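Local coordinates for protein glycosyl hydrolase, family 38 (Enterococcus faecalis, PDB 5KBP) that probably hydrolyses alpha-mannosidic linkages in carbohydrates as a family 38 glycoside hydrolase, at residues Ser99-Ser102 / Asn103-Met107; Val313-Gln316 / Leu317-Ile320; Asn374-Asp377 / Val378-Leu382; Asn667-Lys670 / Asp671-Leu674. All coordinates share one frame; numbering follows the deposited sequence.

Interaction 1: Ser99-Ser102 / Asn103-Met107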
loop_
_atom_site.group_PDB
_atom_site.type_symbol
_atom_site.label_atom_id
_atom_site.label_comp_id
_atom_site.label_asym_id
_atom_site.label_seq_id
_atom_site.Cartn_x
_atom_site.Cartn_y
_atom_site.Cartn_z
ATOM N N SER A 99 -12.945 -8.287 -14.906
ATOM C CA SER A 99 -12.906 -8.746 -16.286
ATOM C C SER A 99 -13.359 -10.199 -16.394
ATOM O O SER A 99 -13.454 -10.930 -15.404
ATOM C CB SER A 99 -11.498 -8.595 -16.866
ATOM O OG SER A 99 -10.578 -9.444 -16.203
ATOM N N SER A 100 -13.646 -10.608 -17.632
ATOM C CA SER A 100 -14.063 -11.982 -17.890
ATOM C C SER A 100 -12.988 -12.971 -17.459
ATOM O O SER A 100 -13.280 -13.980 -16.805
ATOM C CB SER A 100 -14.391 -12.156 -19.374
ATOM O OG SER A 100 -15.460 -11.314 -19.765
ATOM N N GLU A 101 -11.733 -12.695 -17.816
ATOM C CA GLU A 101 -10.643 -13.586 -17.435
ATOM C C GLU A 101 -10.419 -13.582 -15.930
ATOM O O GLU A 101 -10.111 -14.627 -15.345
ATOM C CB GLU A 101 -9.361 -13.194 -18.169
ATOM C CG GLU A 101 -9.327 -13.643 -19.617
ATOM C CD GLU A 101 -9.316 -15.153 -19.752
ATOM O OE1 GLU A 101 -8.666 -15.822 -18.920
ATOM O OE2 GLU A 101 -9.960 -15.671 -20.686
ATOM N N SER A 102 -10.568 -12.422 -15.283
ATOM C CA SER A 102 -10.370 -12.352 -13.837
ATOM C C SER A 102 -11.333 -13.276 -13.099
ATOM O O SER A 102 -10.977 -13.857 -12.067
ATOM C CB SER A 102 -10.533 -10.914 -13.351
ATOM O OG SER A 102 -9.489 -10.094 -13.841
ATOM N N ASN A 103 -12.555 -13.424 -13.614
ATOM C CA ASN A 103 -13.483 -14.392 -13.041
ATOM C C ASN A 103 -12.963 -15.812 -13.204
ATOM O O ASN A 103 -13.130 -16.648 -12.308
ATOM C CB ASN A 103 -14.859 -14.246 -13.689
ATOM C CG ASN A 103 -15.599 -13.016 -13.203
ATOM O OD1 ASN A 103 -16.070 -12.976 -12.066
ATOM N ND2 ASN A 103 -15.717 -12.013 -14.064
ATOM N N VAL A 104 -12.332 -16.106 -14.342
ATOM C CA VAL A 104 -11.794 -17.442 -14.577
ATOM C C VAL A 104 -10.536 -17.672 -13.748
ATOM O O VAL A 104 -10.349 -18.749 -13.170
ATOM C CB VAL A 104 -11.537 -17.649 -16.082
ATOM C CG1 VAL A 104 -10.602 -18.823 -16.315
ATOM C CG2 VAL A 104 -12.855 -17.861 -16.819
ATOM N N ARG A 105 -9.657 -16.667 -13.666
ATOM C CA ARG A 105 -8.456 -16.812 -12.849
ATOM C C ARG A 105 -8.802 -17.020 -11.382
ATOM O O ARG A 105 -8.051 -17.678 -10.654
ATOM C CB ARG A 105 -7.550 -15.590 -13.002
ATOM C CG ARG A 105 -7.236 -15.212 -14.438
ATOM C CD ARG A 105 -6.789 -16.411 -15.258
ATOM N NE ARG A 105 -6.670 -16.085 -16.676
ATOM C CZ ARG A 105 -5.564 -15.618 -17.245
ATOM N NH1 ARG A 105 -5.546 -15.348 -18.543
ATOM N NH2 ARG A 105 -4.474 -15.421 -16.517
ATOM N N ASN A 106 -9.928 -16.463 -10.930
ATOM C CA ASN A 106 -10.375 -16.702 -9.564
ATOM C C ASN A 106 -10.691 -18.176 -9.344
ATOM O O ASN A 106 -10.391 -18.732 -8.282
ATOM C CB ASN A 106 -11.599 -15.837 -9.256
ATOM C CG ASN A 106 -12.009 -15.902 -7.799
ATOM O OD1 ASN A 106 -11.164 -15.976 -6.907
ATOM N ND2 ASN A 106 -13.313 -15.882 -7.550
ATOM N N MET A 107 -11.294 -18.824 -10.342
ATOM C CA MET A 107 -11.594 -20.247 -10.230
ATOM C C MET A 107 -10.357 -21.097 -10.491
ATOM O O MET A 107 -10.166 -22.135 -9.849
ATOM C CB MET A 107 -12.714 -20.627 -11.201
ATOM C CG MET A 107 -13.847 -19.613 -11.278
ATOM S SD MET A 107 -15.161 -20.092 -12.420
ATOM C CE MET A 107 -16.034 -21.281 -11.416
#

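Interaction 2: Val313-Gln316 / Leu317-Ile320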
loop_
_atom_site.group_PDB
_atom_site.type_symbol
_atom_site.label_atom_id
_atom_site.label_comp_id
_atom_site.label_asym_id
_atom_site.label_seq_id
_atom_site.Cartn_x
_atom_site.Cartn_y
_atom_site.Cartn_z
ATOM N N VAL A 313 -4.704 -2.697 -15.165
ATOM C CA VAL A 313 -3.890 -3.824 -14.717
ATOM C C VAL A 313 -4.350 -5.118 -15.381
ATOM O O VAL A 313 -3.531 -5.983 -15.718
ATOM C CB VAL A 313 -3.927 -3.926 -13.181
ATOM C CG1 VAL A 313 -3.138 -5.138 -12.700
ATOM C CG2 VAL A 313 -3.381 -2.654 -12.553
ATOM N N GLN A 314 -5.660 -5.270 -15.585
ATOM C CA GLN A 314 -6.177 -6.485 -16.207
ATOM C C GLN A 314 -5.714 -6.603 -17.655
ATOM O O GLN A 314 -5.275 -7.674 -18.091
ATOM C CB GLN A 314 -7.702 -6.511 -16.118
ATOM C CG GLN A 314 -8.233 -6.854 -14.735
ATOM C CD GLN A 314 -9.727 -6.631 -14.616
ATOM O OE1 GLN A 314 -10.411 -7.324 -13.863
ATOM N NE2 GLN A 314 -10.240 -5.656 -15.356
ATOM N N ARG A 315 -5.804 -5.511 -18.418
ATOM C CA ARG A 315 -5.288 -5.523 -19.784
ATOM C C ARG A 315 -3.784 -5.765 -19.804
ATOM O O ARG A 315 -3.269 -6.436 -20.706
ATOM C CB ARG A 315 -5.623 -4.208 -20.486
ATOM C CG ARG A 315 -7.111 -3.921 -20.586
ATOM C CD ARG A 315 -7.809 -4.931 -21.475
ATOM N NE ARG A 315 -9.170 -5.204 -21.024
ATOM C CZ ARG A 315 -9.497 -6.187 -20.191
ATOM N NH1 ARG A 315 -10.762 -6.362 -19.831
ATOM N NH2 ARG A 315 -8.559 -6.997 -19.717
ATOM N N GLN A 316 -3.068 -5.233 -18.811
ATOM C CA GLN A 316 -1.622 -5.415 -18.749
ATOM C C GLN A 316 -1.246 -6.882 -18.577
ATOM O O GLN A 316 -0.220 -7.326 -19.105
ATOM C CB GLN A 316 -1.041 -4.578 -17.607
ATOM C CG GLN A 316 0.460 -4.710 -17.426
ATOM C CD GLN A 316 1.237 -4.111 -18.579
ATOM O OE1 GLN A 316 0.876 -3.059 -19.104
ATOM N NE2 GLN A 316 2.308 -4.784 -18.984
ATOM N N LEU A 317 -2.060 -7.648 -17.854
ATOM C CA LEU A 317 -1.778 -9.058 -17.622
ATOM C C LEU A 317 -2.371 -9.953 -18.706
ATOM O O LEU A 317 -1.665 -10.787 -19.281
ATOM C CB LEU A 317 -2.305 -9.479 -16.245
ATOM C CG LEU A 317 -1.616 -8.877 -15.018
ATOM C CD1 LEU A 317 -2.311 -9.310 -13.735
ATOM C CD2 LEU A 317 -0.148 -9.270 -14.992
ATOM N N GLU A 318 -3.662 -9.786 -19.001
ATOM C CA GLU A 318 -4.338 -10.700 -19.918
ATOM C C GLU A 318 -3.899 -10.480 -21.360
ATOM O O GLU A 318 -3.714 -11.445 -22.112
ATOM C CB GLU A 318 -5.854 -10.534 -19.803
ATOM C CG GLU A 318 -6.396 -10.625 -18.390
ATOM C CD GLU A 318 -7.786 -10.033 -18.268
ATOM O OE1 GLU A 318 -8.368 -9.668 -19.311
ATOM O OE2 GLU A 318 -8.293 -9.927 -17.132
ATOM N N ASN A 319 -3.728 -9.223 -21.766
ATOM C CA ASN A 319 -3.580 -8.878 -23.172
ATOM C C ASN A 319 -2.202 -8.335 -23.529
ATOM O O ASN A 319 -1.964 -8.024 -24.700
ATOM C CB ASN A 319 -4.656 -7.861 -23.565
ATOM C CG ASN A 319 -6.047 -8.299 -23.145
ATOM O OD1 ASN A 319 -6.644 -7.720 -22.239
ATOM N ND2 ASN A 319 -6.566 -9.329 -23.801
ATOM N N ILE A 320 -1.291 -8.216 -22.564
ATOM C CA ILE A 320 0.056 -7.732 -22.849
ATOM C C ILE A 320 1.082 -8.748 -22.363
ATOM O O ILE A 320 1.758 -9.399 -23.168
ATOM C CB ILE A 320 0.312 -6.357 -22.205
ATOM C CG1 ILE A 320 -0.790 -5.364 -22.578
ATOM C CG2 ILE A 320 1.668 -5.822 -22.635
ATOM C CD1 ILE A 320 -0.852 -5.044 -24.050
#

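Interaction 3: Asn374-Asp377 / Val378-Leu382. With SO4 (sulfate ion), chain F.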
loop_
_atom_site.group_PDB
_atom_site.type_symbol
_atom_site.label_atom_id
_atom_site.label_comp_id
_atom_site.label_asym_id
_atom_site.label_seq_id
_atom_site.Cartn_x
_atom_site.Cartn_y
_atom_site.Cartn_z
ATOM N N ASN A 374 1.504 -2.458 -7.412
ATOM C CA ASN A 374 2.415 -3.597 -7.359
ATOM C C ASN A 374 2.100 -4.611 -8.452
ATOM O O ASN A 374 3.004 -5.097 -9.142
ATOM C CB ASN A 374 2.355 -4.249 -5.978
ATOM C CG ASN A 374 2.998 -3.394 -4.903
ATOM O OD1 ASN A 374 3.864 -2.566 -5.189
ATOM N ND2 ASN A 374 2.580 -3.593 -3.658
ATOM N N ALA A 375 0.820 -4.949 -8.621
ATOM C CA ALA A 375 0.437 -5.872 -9.684
ATOM C C ALA A 375 0.773 -5.299 -11.055
ATOM O O ALA A 375 1.244 -6.023 -11.940
ATOM C CB ALA A 375 -1.053 -6.197 -9.589
ATOM N N ASN A 376 0.551 -3.996 -11.242
ATOM C CA ASN A 376 0.825 -3.372 -12.534
ATOM C C ASN A 376 2.316 -3.387 -12.850
ATOM O O ASN A 376 2.712 -3.610 -13.999
ATOM C CB ASN A 376 0.281 -1.943 -12.551
ATOM C CG ASN A 376 0.395 -1.289 -13.915
ATOM O OD1 ASN A 376 -0.156 -1.782 -14.898
ATOM N ND2 ASN A 376 1.096 -0.163 -13.976
ATOM N N ASP A 377 3.160 -3.159 -11.840
ATOM C CA ASP A 377 4.600 -3.143 -12.074
ATOM C C ASP A 377 5.138 -4.535 -12.382
ATOM O O ASP A 377 6.115 -4.666 -13.130
ATOM C CB ASP A 377 5.324 -2.548 -10.868
ATOM C CG ASP A 377 5.005 -1.080 -10.667
ATOM O OD1 ASP A 377 4.634 -0.411 -11.654
ATOM O OD2 ASP A 377 5.127 -0.594 -9.524
ATOM N N VAL A 378 4.527 -5.578 -11.817
ATOM C CA VAL A 378 4.928 -6.938 -12.164
ATOM C C VAL A 378 4.532 -7.256 -13.600
ATOM O O VAL A 378 5.299 -7.875 -14.347
ATOM C CB VAL A 378 4.326 -7.949 -11.171
ATOM C CG1 VAL A 378 4.638 -9.369 -11.608
ATOM C CG2 VAL A 378 4.862 -7.701 -9.772
ATOM N N GLY A 379 3.334 -6.833 -14.010
ATOM C CA GLY A 379 2.929 -7.016 -15.393
ATOM C C GLY A 379 3.810 -6.267 -16.372
ATOM O O GLY A 379 4.056 -6.746 -17.483
ATOM N N HIS A 380 4.298 -5.088 -15.978
ATOM C CA HIS A 380 5.226 -4.352 -16.830
ATOM C C HIS A 380 6.575 -5.054 -16.917
ATOM O O HIS A 380 7.156 -5.160 -18.004
ATOM C CB HIS A 380 5.398 -2.923 -16.312
ATOM C CG HIS A 380 4.344 -1.973 -16.790
ATOM N ND1 HIS A 380 3.086 -1.910 -16.229
ATOM C CD2 HIS A 380 4.363 -1.045 -17.776
ATOM C CE1 HIS A 380 2.375 -0.984 -16.849
ATOM N NE2 HIS A 380 3.127 -0.445 -17.791
ATOM N N PHE A 381 7.090 -5.536 -15.784
ATOM C CA PHE A 381 8.365 -6.248 -15.789
ATOM C C PHE A 381 8.295 -7.487 -16.673
ATOM O O PHE A 381 9.175 -7.718 -17.511
ATOM C CB PHE A 381 8.760 -6.628 -14.361
ATOM C CG PHE A 381 9.973 -7.516 -14.276
ATOM C CD1 PHE A 381 9.845 -8.900 -14.293
ATOM C CD2 PHE A 381 11.241 -6.970 -14.174
ATOM C CE1 PHE A 381 10.959 -9.715 -14.217
ATOM C CE2 PHE A 381 12.358 -7.782 -14.095
ATOM C CZ PHE A 381 12.215 -9.156 -14.117
ATOM N N LEU A 382 7.254 -8.301 -16.494
ATOM C CA LEU A 382 7.132 -9.532 -17.266
ATOM C C LEU A 382 6.940 -9.250 -18.751
ATOM O O LEU A 382 7.429 -10.013 -19.593
ATOM C CB LEU A 382 5.978 -10.376 -16.724
ATOM C CG LEU A 382 6.173 -10.896 -15.299
ATOM C CD1 LEU A 382 4.943 -11.653 -14.818
ATOM C CD2 LEU A 382 7.416 -11.771 -15.221
HETATM S S SO4 F . 1.196 2.819 -16.384
HETATM O O1 SO4 F . 2.283 2.367 -15.522
HETATM O O2 SO4 F . 1.751 3.458 -17.573
HETATM O O3 SO4 F . 0.386 1.673 -16.785
HETATM O O4 SO4 F . 0.363 3.775 -15.660
#

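Interaction 4: Asn667-Lys670 / Asp671-Leu674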
loop_
_atom_site.group_PDB
_atom_site.type_symbol
_atom_site.label_atom_id
_atom_site.label_comp_id
_atom_site.label_asym_id
_atom_site.label_seq_id
_atom_site.Cartn_x
_atom_site.Cartn_y
_atom_site.Cartn_z
ATOM N N ASN A 667 -11.488 17.681 -10.616
ATOM C CA ASN A 667 -12.701 17.587 -9.810
ATOM C C ASN A 667 -12.452 18.180 -8.430
ATOM O O ASN A 667 -11.832 17.552 -7.569
ATOM C CB ASN A 667 -13.157 16.137 -9.713
ATOM C CG ASN A 667 -14.473 15.990 -8.982
ATOM O OD1 ASN A 667 -14.603 15.177 -8.067
ATOM N ND2 ASN A 667 -15.455 16.791 -9.372
ATOM N N GLN A 668 -12.929 19.405 -8.219
ATOM C CA GLN A 668 -12.952 20.033 -6.905
ATOM C C GLN A 668 -14.382 20.194 -6.399
ATOM O O GLN A 668 -14.670 21.072 -5.583
ATOM C CB GLN A 668 -12.232 21.379 -6.938
ATOM C CG GLN A 668 -10.759 21.278 -7.298
ATOM C CD GLN A 668 -9.974 20.425 -6.316
ATOM O OE1 GLN A 668 -10.254 20.420 -5.118
ATOM N NE2 GLN A 668 -8.986 19.694 -6.823
ATOM N N ILE A 669 -15.284 19.344 -6.884
ATOM C CA ILE A 669 -16.703 19.402 -6.566
ATOM C C ILE A 669 -17.075 18.136 -5.807
ATOM O O ILE A 669 -16.563 17.051 -6.104
ATOM C CB ILE A 669 -17.555 19.552 -7.845
ATOM C CG1 ILE A 669 -17.154 20.818 -8.606
ATOM C CG2 ILE A 669 -19.038 19.576 -7.518
ATOM C CD1 ILE A 669 -17.305 22.092 -7.801
ATOM N N LYS A 670 -17.963 18.277 -4.827
ATOM C CA LYS A 670 -18.397 17.166 -3.996
ATOM C C LYS A 670 -19.888 16.911 -4.183
ATOM O O LYS A 670 -20.640 17.783 -4.627
ATOM C CB LYS A 670 -18.100 17.436 -2.515
ATOM C CG LYS A 670 -16.628 17.648 -2.213
ATOM C CD LYS A 670 -16.413 18.036 -0.759
ATOM C CE LYS A 670 -14.946 18.312 -0.466
ATOM N NZ LYS A 670 -14.724 18.763 0.937
ATOM N N ASP A 671 -20.299 15.688 -3.840
ATOM C CA ASP A 671 -21.711 15.298 -3.798
ATOM C C ASP A 671 -22.396 15.491 -5.151
ATOM O O ASP A 671 -23.451 16.118 -5.255
ATOM C CB ASP A 671 -22.453 16.063 -2.698
ATOM C CG ASP A 671 -21.861 15.829 -1.322
ATOM O OD1 ASP A 671 -21.549 14.665 -0.996
ATOM O OD2 ASP A 671 -21.706 16.812 -0.568
ATOM N N HIS A 672 -21.792 14.934 -6.199
ATOM C CA HIS A 672 -22.334 15.097 -7.540
ATOM C C HIS A 672 -21.930 13.913 -8.407
ATOM O O HIS A 672 -21.089 13.093 -8.031
ATOM C CB HIS A 672 -21.864 16.407 -8.178
ATOM C CG HIS A 672 -20.426 16.391 -8.590
ATOM N ND1 HIS A 672 -20.013 16.712 -9.867
ATOM C CD2 HIS A 672 -19.304 16.088 -7.897
ATOM C CE1 HIS A 672 -18.698 16.607 -9.940
ATOM N NE2 HIS A 672 -18.244 16.230 -8.759
ATOM N N ARG A 673 -22.545 13.840 -9.586
ATOM C CA ARG A 673 -22.255 12.809 -10.574
ATOM C C ARG A 673 -22.206 13.453 -11.949
ATOM O O ARG A 673 -23.134 14.171 -12.333
ATOM C CB ARG A 673 -23.312 11.698 -10.549
ATOM C CG ARG A 673 -23.087 10.608 -11.589
ATOM C CD ARG A 673 -24.345 9.790 -11.819
ATOM N NE ARG A 673 -25.440 10.622 -12.305
ATOM C CZ ARG A 673 -26.664 10.174 -12.566
ATOM N NH1 ARG A 673 -27.596 11.008 -13.006
ATOM N NH2 ARG A 673 -26.957 8.894 -12.384
ATOM N N LEU A 674 -21.126 13.199 -12.686
ATOM C CA LEU A 674 -20.934 13.739 -14.026
ATOM C C LEU A 674 -21.017 12.612 -15.045
ATOM O O LEU A 674 -20.348 11.584 -14.896
ATOM C CB LEU A 674 -19.586 14.452 -14.141
ATOM C CG LEU A 674 -19.259 15.027 -15.521
ATOM C CD1 LEU A 674 -20.159 16.214 -15.842
ATOM C CD2 LEU A 674 -17.791 15.415 -15.604
#

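Interaction 1: Ser99-Ser102 / Asn103-Met107
Glu-101 and Arg-105, one helical turn apart, form a salt bridge in which a single carboxylate oxygen takes two donors from Arg-105. Arg-105 NE reaches Glu-101 OE1 at 3.0 Å, nearly in line with its C-O bond, whereas NH1 comes to the same oxygen at 3.2 Å from above the carboxylate plane. OE1 lies almost in the plane of the guanidinium, but the two flat groups are turned 73° from each other. Both chains bend at chi2 (-65° for Glu-101, -48° for Arg-105), which brings the charged ends together. Both charges have a second partner: Arg-846 also pairs with this oxygen, and Glu-322 takes Arg-105 NH2, so the buried pair belongs to a larger ionic network.

The hydrogen bonds of the first turn make a second group. Ser-99 OG accepts from Ser-102 N at 3.1 Å, and Glu-318 also bonds to this hydroxyl. The carbonyl Ser-99 O is met at 3.2 Å by Asn-103 N and, in a weak, bent bond, by Asn-103 ND2 at 2.8 Å; the amide thus curls back over the start of the helix. Deeper in, Arg-105 N bonds to Glu-101 O at 2.7 Å and Asn-106 N to Ser-102 O at 3.0 Å.

The Ser-99 hydroxyl bound to Ser-102 N is a serine N-cap, and the salt bridge an i to i+4 pair in the turns that follow, here opening helix 100-117 in the N-terminal domain of the family 38 enzyme.

Interaction 2: Val313-Gln316 / Leu317-Ile320
The guanidinium of Arg-315 receives Glu-318 at its edge: OE1 lies near the guanidinium plane, 2.7 Å from Arg-315 NH2, in a salt bridge whose hydrogen bond is weak because it is bent. Carboxylate and guanidinium are turned 47° apart. Asn-319 OD1 approaches the same nitrogen obliquely, 3.2 Å from Arg-315 NH2, in another weak bond, and its amide stands 79° from the guanidinium. This is an i to i+3 and i to i+4 cluster on the long helix 304-332 of the middle domain, at a point where the helix widens into a pi-type turn at 317-320.

Arg-315 bends at chi2 (-66°) and again at chi3, bringing NH2 within reach of both acceptors while NE turns to Gln-800. On the way its CD passes 3.1 Å from Asn-319 OD1. Glu-318, by contrast, is extended beyond CG and runs beside Gln-314, with OE2 3.6 Å from Gln-314 CB. Gln-314 OE1 accepts the backbone N-H of Ser-99, whose hydroxyl is the carboxylate's second partner, so both side chains reach from their own helix to the cap of helix 100-117.

Underneath, Glu-318 N bonds almost straight to Gln-314 O at 2.8 Å. Asn-319 N meets Arg-315 O from above its carbonyl plane. On another flank Val-313 CG1 rests 4.4 Å from Leu-317 CD1.

Interaction 3: Asn374-Asp377 / Val378-Leu382
His-380 turns back toward Asn-376, one turn earlier on helix 362-393 of the middle domain, in an i to i-4 side-chain-to-main-chain hydrogen bond within an alpha helix. Its CB sits 3.6 Å from Asn-376 O, close to Asp-377 O as well. With chi1 at -85°, CG lies beside the backbone N and the ring hangs over the preceding turn. ND1 then donates to Asn-376 O at 2.8 Å, with an N-H...O angle of 163°; the oxygen lies in the ring plane, although the nitrogen stands above the carbonyl plane. His-380 N donates to the same oxygen at 2.9 Å from the opposite face, in the usual helical bond, so the carbonyl is gripped twice, which helps to set the rotation of the ring.

Next round the ring, CE1 reaches the side-chain amide of Asn-376, whose plane is turned steeply against the imidazole; ND2 and OD1 both lie 3.3 Å from His-380 CE1. A sulfate ion, probably from the crystallisation liquor, lies at the ring's edge, its O3 3.3 Å from His-380 CE1 and slightly farther from NE2.

The anion is held by weak hydrogen bonds from Asn-376 and also by Lys-312 NZ. On another side of the helix Asp-377 and Phe-381 pack against Pro-24 and Glu-34 of the second subunit. The shorter of the two amide-to-sulfate bonds runs 3.2 Å from Asn-376 ND2 to O1.

Interaction 4: Asn667-Lys670 / Asp671-Leu674
Ile-669 lays its CG2 methyl squarely over the imidazole of His-672, a CH-pi contact in which Ile-669 CG2 stands 3.5 Å from the ring centroid of His-672 and only 9° off the ring normal. The methyl is anti to the isoleucine's own backbone N, and the two side chains meet at about a right angle. Ile-669 CB follows the branch over the ring, 3.5 Å from His-672 NE2, while the backbone carbonyl of the same residue lies near the ring too, with Ile-669 O 3.4 Å from His-672 CD2.

The ring's edge is occupied by Asn-667. Its CG lies in the imidazole plane, 3.8 Å from His-672 NE2, and the amide is within 30° of coplanar with the ring, the two side chains running antiparallel past one another. His-672 carries CG between its backbone N and carbonyl carbon (chi1 73°), a rotamer that folds the ring back over the loop.

That loop links strand 659-667 of one antiparallel sheet to strand 672-679 of another, a crossing between sheets in the large C-terminal beta domain, which belongs to the galactose mutarotase-like superfamily. Asp-671 makes the corner with positive backbone angles, in the left-handed helical region. Outside bonds hold Asp-671 by backbone and side chain: its N-H goes to Gln-769 and its OD2 accepts from Ala-616 N. Gln-771 binds the carbonyl of Ile-669.

ND1, at the edge of the imidazole ring, is hydrogen-bonded to Asp-564 OD1 of the neighbouring strand 555-566.

In the fold
Interactions 1, 2 and 3 form a chain of touching helices, whereas interaction 4 stands apart. The cap of interaction 1 abuts the helix of interaction 2, their centres 12 Å apart: Glu-101 CB packs 3.5 Å from Glu-318 CD, a contact between the N-terminal and middle domains. Interaction 2 in turn packs on interaction 3, with centres 10 Å apart, where Gln-316 NE2 makes a weak bond of 3.0 Å to Gly-379 O and Val-313 lies against Asn-376. Interactions 1 and 3 do not touch. Interaction 4 sits in the C-terminal beta domain, its nearest atoms about 20 Å from those of interaction 2. All four lie away from Phe-253 and Tyr-256, which bind calcium in this protein, though no ion is modelled on this chain.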